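Local coordinates for protein serine protease (Nocardiopsis alba, PDB 2OUA) that probably cleaves proteins as a secreted, chymotrypsin-like serine endopeptidase, this chain being the protease domain of a longer precursor, at residues A1-G6 with F71-L76; S98-S103 with F147-Q152; T132-C137 with T170-V175. All coordinates share one frame; numbering follows the deposited sequence.

In the fold
From the N terminus, interaction 1 comes first: strand 2-5 pairs in parallel with strand 72-74 and closes a loop of 64 residues, most of the N-terminal half of this trypsin-like, two-barrel fold. It ends before interaction 2 opens, where strands 99-104 and 146-149 enclose 43 residues and close the six-stranded C-terminal barrel. Interaction 3 joins strands 131-134 and 167-174 of that barrel around 32 residues; its segments alternate with those of interaction 2, so the two cross. They also touch: Phe147 packs on Thr134, Thr170 and Tyr172, and Arg102 reaches Cys137. Gly6 packs on Ser103, bringing interactions 1 and 2 together where the two halves meet.

Interaction 1 (A1-G6 with F71-L76); sequences ADIIGG and FTLTNL
Ile3 meets Phe71 because both of its torsions lie near -55°: CG1 stands beside its own backbone N, anti to the carbonyl carbon, and CD1 folds over the phenyl ring. Ile3 CD1 sits over the centre of one face, 3.7 Å from the centroid of the Phe71 ring and 12° off the normal, a CH-pi contact. Ile3 CG1 also touches Leu73 CD2 at 3.8 Å.

Thr74 points toward strand 2-5. With OG1 between its backbone N and carbonyl carbon (chi1 76°), the hydroxyl gives a 2.8 Å hydrogen bond from Thr74 OG1 to Ile3 O, approaching from above the carbonyl plane. Thr74 OG1 in turn accepts from Leu76 N, an ST turn that spans the corner at Asn75. Beyond the corner the pairing resumes with Gly5 N to Leu76 O at 2.8 Å. Before it, Ala1 O receives Thr72 N, and Ile3 N reaches Thr72 O at 2.7 Å.

On the exposed side Asp2 and Thr72 point the same way, and a water links Ala1 N to Asp2 OD1. Ala1 N also bonds Asn47.

This short parallel pair lies against strands 14-22 and 28-32, with Ile3 packing on Val17, Ala20 and Phe30, while Ile4 and Leu76 turn to Tyr85 at the neighbouring strand 85-87.

Interaction 2 (S98-S103 with F147-Q152); sequences SQVCRS and FISGTQ
Cys101 and Ile148 face each other as an antiparallel hydrogen-bonded pair, Cys101 N to Ile148 O at 2.9 Å and Ile148 N to Cys101 O at 2.8 Å. This pairing of the edge strands closes the six-stranded barrel, and a disulfide also ties Cys101 to Cys111 on strand 108-116. Ser149 OG donates to Gln99 O at 3.0 Å, lying in the carbonyl plane on a lone pair, and Ser98 OG binds that same Gln99 O, so two hydroxyls grip one carbonyl.

At the neighbouring non-hydrogen-bonded pair, Arg102 lays its aliphatic chain across one face of the Phe147 ring; Arg102 CB is 3.8 Å from the ring centroid, offset toward the rim, and CD meets CZ of Phe147 at 3.7 Å. CG stands anti to the backbone N (chi1 177°), and a bend at chi3 then leaves the guanidinium steeply inclined to the ring, the planes 76° apart. Val100 CG2 comes to the ring edge, 3.9 Å from Phe147 CD2.

Beyond the ring, Arg102 NE bonds Cys137 O and NH2 bonds Thr107 OG1, while the ion pair of NH1 with Asp142, a residue of the inhibitor pocket, is long and weak. The phenyl ring thus meets the methylenes of Arg102, and the buried charge is satisfied mainly by neutral oxygens, which probably stabilise it through dipoles more than through a close counter-ion.

Interaction 3 (T132-C137 with T170-V175); sequences TRTSVC and TFYQEV
Thr132 lies alongside Tyr172, its CB over one face of the ring at 3.7 Å from the centroid, the tight side of the contact. Tyr172 CG occupies the position between its backbone N and carbonyl carbon (chi1 68°), which lays the ring under Thr132; Thr134 CG2 meets the ring edge, 3.5 Å from Tyr172 CE2. The strands are antiparallel, with Thr132-Tyr172 and Thr134-Thr170 as hydrogen-bonded pairs on either side of the non-hydrogen-bonded pair Arg133-Phe171. Thr132 OG1 makes a 2.5 Å hydrogen bond to Glu174 OE2 on its anti side, and the same OE2 also forms a salt bridge with Arg117. Thr170 O accepts Thr134 N and, from the opposite face of its plane, Thr134 OG1 at 2.9 Å. Past the strand end, Thr170 OG1 bonds Val136 O at 2.6 Å.

The other face, with Arg133 and Phe171, is partly exposed and carries side-chain packing in place of hydroxyl bonds: Arg133 CB lies 3.5 Å from Phe171 CE2, and the guanidinium leads away.

Within the barrel, strand 131-134 runs between 108-116 and 167-174; Val121 of strand 119-123 touches Phe171, and the Cys137-Cys164 disulfide ties down the following loop.

Interaction 1 (A1-G6 with F71-L76)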
ATOM      1  N   ALA A   1      18.221   3.036  -2.089  1.00 12.12           N
ATOM      2  CA  ALA A   1      17.176   2.166  -2.709  1.00 14.20           C
ATOM      3  C   ALA A   1      16.018   3.029  -3.185  1.00 12.95           C
ATOM      4  O   ALA A   1      15.543   3.896  -2.453  1.00 14.89           O
ATOM      5  CB  ALA A   1      16.678   1.138  -1.688  1.00 13.82           C
ATOM      6  N   ASP A   2      15.567   2.805  -4.415  1.00 13.36           N
ATOM      7  CA  ASP A   2      14.456   3.587  -4.943  1.00 13.47           C
ATOM      8  C   ASP A   2      13.143   3.098  -4.348  1.00 12.12           C
ATOM      9  O   ASP A   2      12.801   1.922  -4.463  1.00 10.93           O
ATOM     10  CB  ASP A   2      14.387   3.488  -6.470  1.00 15.22           C
ATOM     11  CG  ASP A   2      15.524   4.223  -7.158  1.00 18.73           C
ATOM     12  OD1 ASP A   2      16.154   5.091  -6.517  1.00 18.08           O
ATOM     13  OD2 ASP A   2      15.777   3.941  -8.352  1.00 20.54           O
ATOM     14  N   ILE A   3      12.414   4.005  -3.707  1.00 11.30           N
ATOM     15  CA  ILE A   3      11.134   3.658  -3.104  1.00  9.50           C
ATOM     16  C   ILE A   3      10.074   3.719  -4.198  1.00  9.79           C
ATOM     17  O   ILE A   3       9.640   4.798  -4.613  1.00  9.90           O
ATOM     18  CB  ILE A   3      10.785   4.630  -1.962  1.00 10.16           C
ATOM     19  CG1 ILE A   3      11.933   4.648  -0.944  1.00 10.52           C
ATOM     20  CG2 ILE A   3       9.492   4.198  -1.275  1.00  9.78           C
ATOM     21  CD1 ILE A   3      12.308   3.272  -0.401  1.00 12.28           C
ATOM     22  N   ILE A   4       9.683   2.537  -4.664  1.00  9.24           N
ATOM     23  CA  ILE A   4       8.708   2.381  -5.735  1.00  8.59           C
ATOM     24  C   ILE A   4       7.539   1.541  -5.240  1.00  8.88           C
ATOM     25  O   ILE A   4       7.740   0.526  -4.574  1.00  7.74           O
ATOM     26  CB  ILE A   4       9.366   1.672  -6.942  1.00  9.28           C
ATOM     27  CG1 ILE A   4      10.458   2.572  -7.528  1.00 10.03           C
ATOM     28  CG2 ILE A   4       8.318   1.309  -7.992  1.00  8.34           C
ATOM     29  CD1 ILE A   4      11.277   1.905  -8.621  1.00 12.51           C
ATOM     30  N   GLY A   5       6.323   1.963  -5.571  1.00  9.03           N
ATOM     31  CA  GLY A   5       5.146   1.224  -5.139  1.00  8.88           C
ATOM     32  C   GLY A   5       5.143  -0.225  -5.587  1.00  8.67           C
ATOM     33  O   GLY A   5       5.514  -0.537  -6.716  1.00  9.48           O
ATOM     34  N   GLY A   6       4.732  -1.116  -4.689  1.00  9.38           N
ATOM     35  CA  GLY A   6       4.659  -2.528  -5.007  1.00  7.63           C
ATOM     36  C   GLY A   6       5.905  -3.352  -4.734  1.00  8.60           C
ATOM     37  O   GLY A   6       5.838  -4.583  -4.733  1.00  7.74           O
ATOM     38  N   PHE A  71      17.110   5.985   1.274  1.00 13.79           N
ATOM     39  CA  PHE A  71      15.752   5.984   0.748  1.00 13.17           C
ATOM     40  C   PHE A  71      15.683   7.057  -0.335  1.00 14.06           C
ATOM     41  O   PHE A  71      15.840   8.241  -0.045  1.00 14.32           O
ATOM     42  CB  PHE A  71      14.737   6.311   1.849  1.00 13.36           C
ATOM     43  CG  PHE A  71      14.062   5.104   2.447  1.00 12.68           C
ATOM     44  CD1 PHE A  71      14.790   3.960   2.757  1.00 12.19           C
ATOM     45  CD2 PHE A  71      12.701   5.130   2.733  1.00 12.60           C
ATOM     46  CE1 PHE A  71      14.170   2.860   3.351  1.00 13.60           C
ATOM     47  CE2 PHE A  71      12.072   4.033   3.327  1.00 12.97           C
ATOM     48  CZ  PHE A  71      12.807   2.899   3.636  1.00 11.69           C
ATOM     49  N   THR A  72      15.477   6.639  -1.579  1.00 13.25           N
ATOM     50  CA  THR A  72      15.356   7.583  -2.688  1.00 13.10           C
ATOM     51  C   THR A  72      13.921   7.477  -3.185  1.00 11.46           C
ATOM     52  O   THR A  72      13.524   6.446  -3.712  1.00 11.60           O
ATOM     53  CB  THR A  72      16.316   7.235  -3.836  1.00 12.99           C
ATOM     54  OG1 THR A  72      17.669   7.367  -3.385  1.00 14.07           O
ATOM     55  CG2 THR A  72      16.090   8.170  -5.015  1.00 15.77           C
ATOM     56  N   LEU A  73      13.147   8.544  -3.015  1.00 11.55           N
ATOM     57  CA  LEU A  73      11.747   8.520  -3.420  1.00 11.22           C
ATOM     58  C   LEU A  73      11.524   8.658  -4.918  1.00 11.79           C
ATOM     59  O   LEU A  73      12.328   9.262  -5.632  1.00 10.83           O
ATOM     60  CB  LEU A  73      10.965   9.619  -2.695  1.00 11.69           C
ATOM     61  CG  LEU A  73      11.050   9.645  -1.164  1.00 12.76           C
ATOM     62  CD1 LEU A  73      10.082  10.685  -0.630  1.00 13.70           C
ATOM     63  CD2 LEU A  73      10.719   8.275  -0.590  1.00 13.88           C
ATOM     64  N   THR A  74      10.422   8.078  -5.381  1.00  9.45           N
ATOM     65  CA  THR A  74      10.027   8.142  -6.783  1.00 10.56           C
ATOM     66  C   THR A  74       8.516   8.309  -6.781  1.00 10.59           C
ATOM     67  O   THR A  74       7.876   8.152  -5.737  1.00 10.02           O
ATOM     68  CB  THR A  74      10.342   6.840  -7.560  1.00 11.46           C
ATOM     69  OG1 THR A  74       9.380   5.830  -7.216  1.00 10.45           O
ATOM     70  CG2 THR A  74      11.744   6.338  -7.231  1.00 12.27           C
ATOM     71  N   ASN A  75       7.942   8.634  -7.934  1.00  8.14           N
ATOM     72  CA  ASN A  75       6.494   8.765  -8.029  1.00  9.41           C
ATOM     73  C   ASN A  75       6.032   7.606  -8.907  1.00  9.45           C
ATOM     74  O   ASN A  75       5.102   7.735  -9.701  1.00 10.32           O
ATOM     75  CB  ASN A  75       6.106  10.112  -8.659  1.00  9.20           C
ATOM     76  CG  ASN A  75       6.314  10.142 -10.160  1.00 10.18           C
ATOM     77  OD1 ASN A  75       7.338   9.688 -10.667  1.00 10.60           O
ATOM     78  ND2 ASN A  75       5.340  10.696 -10.880  1.00  8.91           N
ATOM     79  N   LEU A  76       6.693   6.466  -8.740  1.00  9.48           N
ATOM     80  CA  LEU A  76       6.394   5.279  -9.526  1.00  9.44           C
ATOM     81  C   LEU A  76       5.790   4.106  -8.756  1.00 10.07           C
ATOM     82  O   LEU A  76       5.953   3.982  -7.543  1.00 11.30           O
ATOM     83  CB  LEU A  76       7.668   4.785 -10.217  1.00  9.71           C
ATOM     84  CG  LEU A  76       8.459   5.785 -11.059  1.00 10.90           C
ATOM     85  CD1 LEU A  76       9.739   5.122 -11.563  1.00 10.68           C
ATOM     86  CD2 LEU A  76       7.608   6.266 -12.222  1.00 10.91           C
TER
HETATM   87  O   HOH W   1      18.615   4.392  -4.518  1.00 22.70           O
HETATM   88  O   HOH W   2      19.141   6.152  -1.540  1.00 30.63           O

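Interaction 2 (S98-S103 with F147-Q152)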
ATOM      1  N   SER A  98     -15.000   2.459 -10.922  1.00  8.85           N
ATOM      2  CA  SER A  98     -13.763   2.763 -11.628  1.00  9.10           C
ATOM      3  C   SER A  98     -12.819   1.565 -11.650  1.00  9.59           C
ATOM      4  O   SER A  98     -12.856   0.714 -10.763  1.00  8.19           O
ATOM      5  CB  SER A  98     -13.051   3.939 -10.956  1.00 10.69           C
ATOM      6  OG  SER A  98     -11.731   4.096 -11.459  1.00 12.79           O
ATOM      7  N   GLN A  99     -11.976   1.489 -12.674  1.00  8.54           N
ATOM      8  CA  GLN A  99     -11.014   0.405 -12.729  1.00 10.33           C
ATOM      9  C   GLN A  99      -9.926   0.787 -11.722  1.00  9.35           C
ATOM     10  O   GLN A  99      -9.731   1.969 -11.429  1.00  7.20           O
ATOM     11  CB  GLN A  99     -10.402   0.276 -14.129  1.00 13.30           C
ATOM     12  CG  GLN A  99     -11.418   0.024 -15.236  1.00 18.37           C
ATOM     13  CD  GLN A  99     -10.768  -0.326 -16.564  1.00 24.11           C
ATOM     14  OE1 GLN A  99      -9.917   0.407 -17.066  1.00 27.23           O
ATOM     15  NE2 GLN A  99     -11.170  -1.452 -17.140  1.00 28.56           N
ATOM     16  N   VAL A 100      -9.238  -0.208 -11.182  1.00  7.47           N
ATOM     17  CA  VAL A 100      -8.168   0.046 -10.230  1.00  7.52           C
ATOM     18  C   VAL A 100      -7.198  -1.123 -10.351  1.00  8.25           C
ATOM     19  O   VAL A 100      -7.604  -2.235 -10.694  1.00  8.71           O
ATOM     20  CB  VAL A 100      -8.710   0.147  -8.773  1.00  7.77           C
ATOM     21  CG1 VAL A 100      -9.178  -1.218  -8.280  1.00  5.25           C
ATOM     22  CG2 VAL A 100      -7.632   0.716  -7.851  1.00  5.16           C
ATOM     23  N   CYS A 101      -5.918  -0.871 -10.112  1.00  7.65           N
ATOM     24  CA  CYS A 101      -4.928  -1.939 -10.201  1.00  7.70           C
ATOM     25  C   CYS A 101      -4.113  -1.998  -8.925  1.00  7.56           C
ATOM     26  O   CYS A 101      -3.911  -0.982  -8.255  1.00  8.51           O
ATOM     27  CB  CYS A 101      -3.979  -1.717 -11.381  1.00 10.02           C
ATOM     28  SG  CYS A 101      -4.744  -1.653 -13.035  1.00 12.70           S
ATOM     29  N   ARG A 102      -3.636  -3.197  -8.608  1.00  7.28           N
ATOM     30  CA  ARG A 102      -2.843  -3.425  -7.410  1.00  7.29           C
ATOM     31  C   ARG A 102      -1.446  -3.912  -7.772  1.00  8.07           C
ATOM     32  O   ARG A 102      -1.271  -4.692  -8.712  1.00  7.22           O
ATOM     33  CB  ARG A 102      -3.529  -4.473  -6.523  1.00  7.74           C
ATOM     34  CG  ARG A 102      -2.743  -4.845  -5.275  1.00  7.71           C
ATOM     35  CD  ARG A 102      -3.293  -6.104  -4.625  1.00  9.51           C
ATOM     36  NE  ARG A 102      -3.284  -7.247  -5.539  1.00  9.97           N
ATOM     37  CZ  ARG A 102      -2.186  -7.798  -6.052  1.00 11.50           C
ATOM     38  NH1 ARG A 102      -0.984  -7.323  -5.746  1.00  9.95           N
ATOM     39  NH2 ARG A 102      -2.293  -8.829  -6.883  1.00  9.55           N
ATOM     40  N   SER A 103      -0.451  -3.441  -7.027  1.00  6.96           N
ATOM     41  CA  SER A 103       0.925  -3.859  -7.253  1.00  7.45           C
ATOM     42  C   SER A 103       1.418  -4.515  -5.968  1.00  7.85           C
ATOM     43  O   SER A 103       1.381  -3.901  -4.906  1.00  8.23           O
ATOM     44  CB  SER A 103       1.808  -2.655  -7.596  1.00  7.43           C
ATOM     45  OG  SER A 103       3.149  -3.070  -7.814  1.00  8.68           O
ATOM     46  N   PHE A 147      -2.586   0.443  -4.619  1.00  6.95           N
ATOM     47  CA  PHE A 147      -3.847   0.332  -5.355  1.00  7.81           C
ATOM     48  C   PHE A 147      -3.874   1.704  -6.010  1.00  7.44           C
ATOM     49  O   PHE A 147      -3.847   2.742  -5.330  1.00  6.60           O
ATOM     50  CB  PHE A 147      -5.097   0.166  -4.481  1.00  7.03           C
ATOM     51  CG  PHE A 147      -5.521  -1.262  -4.309  1.00  5.85           C
ATOM     52  CD1 PHE A 147      -5.004  -2.004  -3.258  1.00  6.21           C
ATOM     53  CD2 PHE A 147      -6.385  -1.883  -5.209  1.00  7.18           C
ATOM     54  CE1 PHE A 147      -5.337  -3.333  -3.099  1.00  7.78           C
ATOM     55  CE2 PHE A 147      -6.727  -3.240  -5.055  1.00  7.30           C
ATOM     56  CZ  PHE A 147      -6.193  -3.957  -3.992  1.00  8.50           C
ATOM     57  N   ILE A 148      -3.899   1.702  -7.333  1.00  8.14           N
ATOM     58  CA  ILE A 148      -3.865   2.945  -8.081  1.00  8.53           C
ATOM     59  C   ILE A 148      -4.818   2.917  -9.276  1.00  8.35           C
ATOM     60  O   ILE A 148      -5.001   1.879  -9.908  1.00  8.56           O
ATOM     61  CB  ILE A 148      -2.410   3.208  -8.567  1.00  7.94           C
ATOM     62  CG1 ILE A 148      -2.318   4.538  -9.308  1.00  7.82           C
ATOM     63  CG2 ILE A 148      -1.946   2.052  -9.449  1.00 10.06           C
ATOM     64  CD1 ILE A 148      -0.906   4.895  -9.732  1.00  7.64           C
ATOM     65  N   SER A 149      -5.446   4.054  -9.559  1.00  8.64           N
ATOM     66  CA  SER A 149      -6.355   4.171 -10.699  1.00  9.62           C
ATOM     67  C   SER A 149      -5.756   5.218 -11.629  1.00 10.34           C
ATOM     68  O   SER A 149      -5.734   6.402 -11.301  1.00  9.98           O
ATOM     69  CB  SER A 149      -7.750   4.614 -10.248  1.00 10.99           C
ATOM     70  OG  SER A 149      -8.328   3.659  -9.378  1.00 11.58           O
ATOM     71  N   GLY A 150      -5.272   4.780 -12.785  1.00 10.89           N
ATOM     72  CA  GLY A 150      -4.659   5.715 -13.716  1.00 12.21           C
ATOM     73  C   GLY A 150      -3.391   6.243 -13.074  1.00 12.19           C
ATOM     74  O   GLY A 150      -2.457   5.480 -12.830  1.00 13.32           O
ATOM     75  N   THR A 151      -3.358   7.541 -12.785  1.00 11.86           N
ATOM     76  CA  THR A 151      -2.194   8.150 -12.147  1.00 11.67           C
ATOM     77  C   THR A 151      -2.555   8.640 -10.744  1.00 10.70           C
ATOM     78  O   THR A 151      -1.789   9.376 -10.121  1.00 10.90           O
ATOM     79  CB  THR A 151      -1.659   9.351 -12.962  1.00 12.31           C
ATOM     80  OG1 THR A 151      -2.686  10.344 -13.086  1.00 13.19           O
ATOM     81  CG2 THR A 151      -1.223   8.902 -14.352  1.00 14.43           C
ATOM     82  N   GLN A 152      -3.718   8.225 -10.249  1.00  9.49           N
ATOM     83  CA  GLN A 152      -4.170   8.649  -8.923  1.00  9.09           C
ATOM     84  C   GLN A 152      -4.076   7.545  -7.870  1.00  8.08           C
ATOM     85  O   GLN A 152      -4.728   6.509  -7.985  1.00  7.36           O
ATOM     86  CB  GLN A 152      -5.620   9.152  -8.995  1.00  8.81           C
ATOM     87  CG  GLN A 152      -5.834  10.315  -9.953  1.00  9.30           C
ATOM     88  CD  GLN A 152      -4.938  11.502  -9.643  1.00 11.68           C
ATOM     89  OE1 GLN A 152      -4.948  12.026  -8.528  1.00  8.45           O
ATOM     90  NE2 GLN A 152      -4.161  11.932 -10.633  1.00 13.02           N
TER

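Interaction 3 (T132-C137 with T170-V175)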
ATOM      1  N   THR A 132     -12.006  -0.323   1.460  1.00  7.69           N
ATOM      2  CA  THR A 132     -12.632  -0.295   0.156  1.00  7.96           C
ATOM      3  C   THR A 132     -12.461  -1.660  -0.499  1.00  9.65           C
ATOM      4  O   THR A 132     -11.350  -2.184  -0.589  1.00  9.11           O
ATOM      5  CB  THR A 132     -11.998   0.798  -0.718  1.00  7.92           C
ATOM      6  OG1 THR A 132     -12.227   2.075  -0.105  1.00  7.14           O
ATOM      7  CG2 THR A 132     -12.597   0.781  -2.121  1.00  6.80           C
ATOM      8  N   ARG A 133     -13.573  -2.233  -0.945  1.00  8.62           N
ATOM      9  CA  ARG A 133     -13.567  -3.546  -1.577  1.00  8.87           C
ATOM     10  C   ARG A 133     -13.363  -3.464  -3.083  1.00  8.24           C
ATOM     11  O   ARG A 133     -13.912  -2.580  -3.740  1.00  7.74           O
ATOM     12  CB  ARG A 133     -14.881  -4.268  -1.278  1.00 12.47           C
ATOM     13  CG  ARG A 133     -14.999  -5.649  -1.895  1.00 14.98           C
ATOM     14  CD  ARG A 133     -16.233  -6.366  -1.366  1.00 21.87           C
ATOM     15  NE  ARG A 133     -17.475  -5.712  -1.766  1.00 26.22           N
ATOM     16  CZ  ARG A 133     -18.178  -6.041  -2.843  1.00 30.28           C
ATOM     17  NH1 ARG A 133     -17.762  -7.022  -3.634  1.00 33.83           N
ATOM     18  NH2 ARG A 133     -19.298  -5.388  -3.136  1.00 30.30           N
ATOM     19  N   THR A 134     -12.569  -4.387  -3.619  1.00  8.06           N
ATOM     20  CA  THR A 134     -12.309  -4.436  -5.057  1.00  9.05           C
ATOM     21  C   THR A 134     -12.355  -5.889  -5.522  1.00  8.17           C
ATOM     22  O   THR A 134     -12.300  -6.814  -4.707  1.00  9.08           O
ATOM     23  CB  THR A 134     -10.922  -3.869  -5.425  1.00  8.37           C
ATOM     24  OG1 THR A 134      -9.913  -4.825  -5.084  1.00  8.74           O
ATOM     25  CG2 THR A 134     -10.656  -2.565  -4.682  1.00  9.27           C
ATOM     26  N   SER A 135     -12.437  -6.083  -6.833  1.00  7.71           N
ATOM     27  CA  SER A 135     -12.502  -7.423  -7.407  1.00  9.30           C
ATOM     28  C   SER A 135     -11.119  -7.951  -7.765  1.00 10.88           C
ATOM     29  O   SER A 135     -10.988  -8.932  -8.496  1.00 11.80           O
ATOM     30  CB  SER A 135     -13.372  -7.403  -8.662  1.00  9.53           C
ATOM     31  OG  SER A 135     -12.820  -6.521  -9.624  1.00 10.41           O
ATOM     32  N   VAL A 136     -10.083  -7.292  -7.259  1.00 12.35           N
ATOM     33  CA  VAL A 136      -8.715  -7.711  -7.537  1.00 13.08           C
ATOM     34  C   VAL A 136      -8.285  -8.804  -6.563  1.00 13.26           C
ATOM     35  O   VAL A 136      -8.708  -8.812  -5.412  1.00 12.89           O
ATOM     36  CB  VAL A 136      -7.734  -6.522  -7.412  1.00 14.73           C
ATOM     37  CG1 VAL A 136      -6.336  -6.947  -7.859  1.00 15.01           C
ATOM     38  CG2 VAL A 136      -8.236  -5.349  -8.248  1.00 12.01           C
ATOM     39  N   CYS A 137      -7.450  -9.727  -7.035  1.00 13.36           N
ATOM     40  CA  CYS A 137      -6.946 -10.825  -6.207  1.00 15.39           C
ATOM     41  C   CYS A 137      -5.647 -10.383  -5.538  1.00 14.61           C
ATOM     42  O   CYS A 137      -5.011  -9.426  -5.984  1.00 14.49           O
ATOM     43  CB  CYS A 137      -6.643 -12.044  -7.081  1.00 17.06           C
ATOM     44  SG  CYS A 137      -5.329 -11.661  -8.284  1.00 19.88           S
ATOM     45  N   THR A 170     -10.199  -8.262  -2.793  1.00  9.95           N
ATOM     46  CA  THR A 170      -9.178  -7.608  -1.986  1.00  9.87           C
ATOM     47  C   THR A 170      -9.637  -6.245  -1.503  1.00 10.05           C
ATOM     48  O   THR A 170     -10.235  -5.477  -2.257  1.00 10.45           O
ATOM     49  CB  THR A 170      -7.869  -7.448  -2.785  1.00 10.21           C
ATOM     50  OG1 THR A 170      -7.380  -8.744  -3.155  1.00 10.21           O
ATOM     51  CG2 THR A 170      -6.811  -6.741  -1.945  1.00 10.34           C
ATOM     52  N   PHE A 171      -9.366  -5.960  -0.232  1.00  9.15           N
ATOM     53  CA  PHE A 171      -9.744  -4.691   0.369  1.00  9.00           C
ATOM     54  C   PHE A 171      -8.495  -3.845   0.571  1.00  8.73           C
ATOM     55  O   PHE A 171      -7.409  -4.373   0.799  1.00  8.97           O
ATOM     56  CB  PHE A 171     -10.404  -4.910   1.736  1.00 10.09           C
ATOM     57  CG  PHE A 171     -11.653  -5.744   1.690  1.00 10.99           C
ATOM     58  CD1 PHE A 171     -11.577  -7.131   1.600  1.00 11.86           C
ATOM     59  CD2 PHE A 171     -12.908  -5.140   1.731  1.00 12.30           C
ATOM     60  CE1 PHE A 171     -12.737  -7.911   1.554  1.00 11.88           C
ATOM     61  CE2 PHE A 171     -14.077  -5.907   1.685  1.00 12.20           C
ATOM     62  CZ  PHE A 171     -13.989  -7.297   1.596  1.00 12.71           C
ATOM     63  N   TYR A 172      -8.649  -2.531   0.494  1.00  7.58           N
ATOM     64  CA  TYR A 172      -7.510  -1.659   0.717  1.00  7.17           C
ATOM     65  C   TYR A 172      -7.837  -0.515   1.659  1.00  6.68           C
ATOM     66  O   TYR A 172      -8.996  -0.109   1.801  1.00  6.90           O
ATOM     67  CB  TYR A 172      -6.959  -1.127  -0.617  1.00  6.38           C
ATOM     68  CG  TYR A 172      -7.836  -0.169  -1.406  1.00  6.64           C
ATOM     69  CD1 TYR A 172      -8.001   1.161  -1.003  1.00  8.02           C
ATOM     70  CD2 TYR A 172      -8.425  -0.571  -2.605  1.00  7.10           C
ATOM     71  CE1 TYR A 172      -8.725   2.070  -1.790  1.00  8.59           C
ATOM     72  CE2 TYR A 172      -9.143   0.322  -3.394  1.00  7.77           C
ATOM     73  CZ  TYR A 172      -9.291   1.638  -2.986  1.00  8.85           C
ATOM     74  OH  TYR A 172      -9.979   2.517  -3.791  1.00  9.85           O
ATOM     75  N   GLN A 173      -6.800  -0.036   2.340  1.00  6.05           N
ATOM     76  CA  GLN A 173      -6.900   1.084   3.263  1.00  5.57           C
ATOM     77  C   GLN A 173      -6.723   2.335   2.404  1.00  5.74           C
ATOM     78  O   GLN A 173      -5.726   2.463   1.690  1.00  6.49           O
ATOM     79  CB  GLN A 173      -5.779   0.992   4.305  1.00  5.16           C
ATOM     80  CG  GLN A 173      -5.374   2.314   4.954  1.00  4.42           C
ATOM     81  CD  GLN A 173      -6.392   2.823   5.952  1.00  5.57           C
ATOM     82  OE1 GLN A 173      -6.767   2.115   6.887  1.00  5.89           O
ATOM     83  NE2 GLN A 173      -6.838   4.066   5.769  1.00  5.61           N
ATOM     84  N   GLU A 174      -7.693   3.243   2.456  1.00  5.49           N
ATOM     85  CA  GLU A 174      -7.629   4.470   1.669  1.00  7.08           C
ATOM     86  C   GLU A 174      -6.365   5.249   2.002  1.00  6.94           C
ATOM     87  O   GLU A 174      -5.960   5.323   3.167  1.00  6.90           O
ATOM     88  CB  GLU A 174      -8.858   5.343   1.939  1.00  6.85           C
ATOM     89  CG  GLU A 174     -10.172   4.792   1.384  1.00  8.71           C
ATOM     90  CD  GLU A 174     -10.307   4.961  -0.122  1.00 11.50           C
ATOM     91  OE1 GLU A 174      -9.564   5.778  -0.709  1.00 12.20           O
ATOM     92  OE2 GLU A 174     -11.177   4.288  -0.720  1.00 10.72           O
ATOM     93  N   VAL A 175      -5.752   5.846   0.985  1.00  6.25           N
ATOM     94  CA  VAL A 175      -4.516   6.587   1.201  1.00  6.62           C
ATOM     95  C   VAL A 175      -4.711   7.990   1.778  1.00  8.63           C
ATOM     96  O   VAL A 175      -3.935   8.423   2.628  1.00  8.99           O
ATOM     97  CB  VAL A 175      -3.691   6.691  -0.112  1.00  7.91           C
ATOM     98  CG1 VAL A 175      -4.371   7.643  -1.094  1.00  7.63           C
ATOM     99  CG2 VAL A 175      -2.269   7.157   0.204  1.00  8.11           C
TER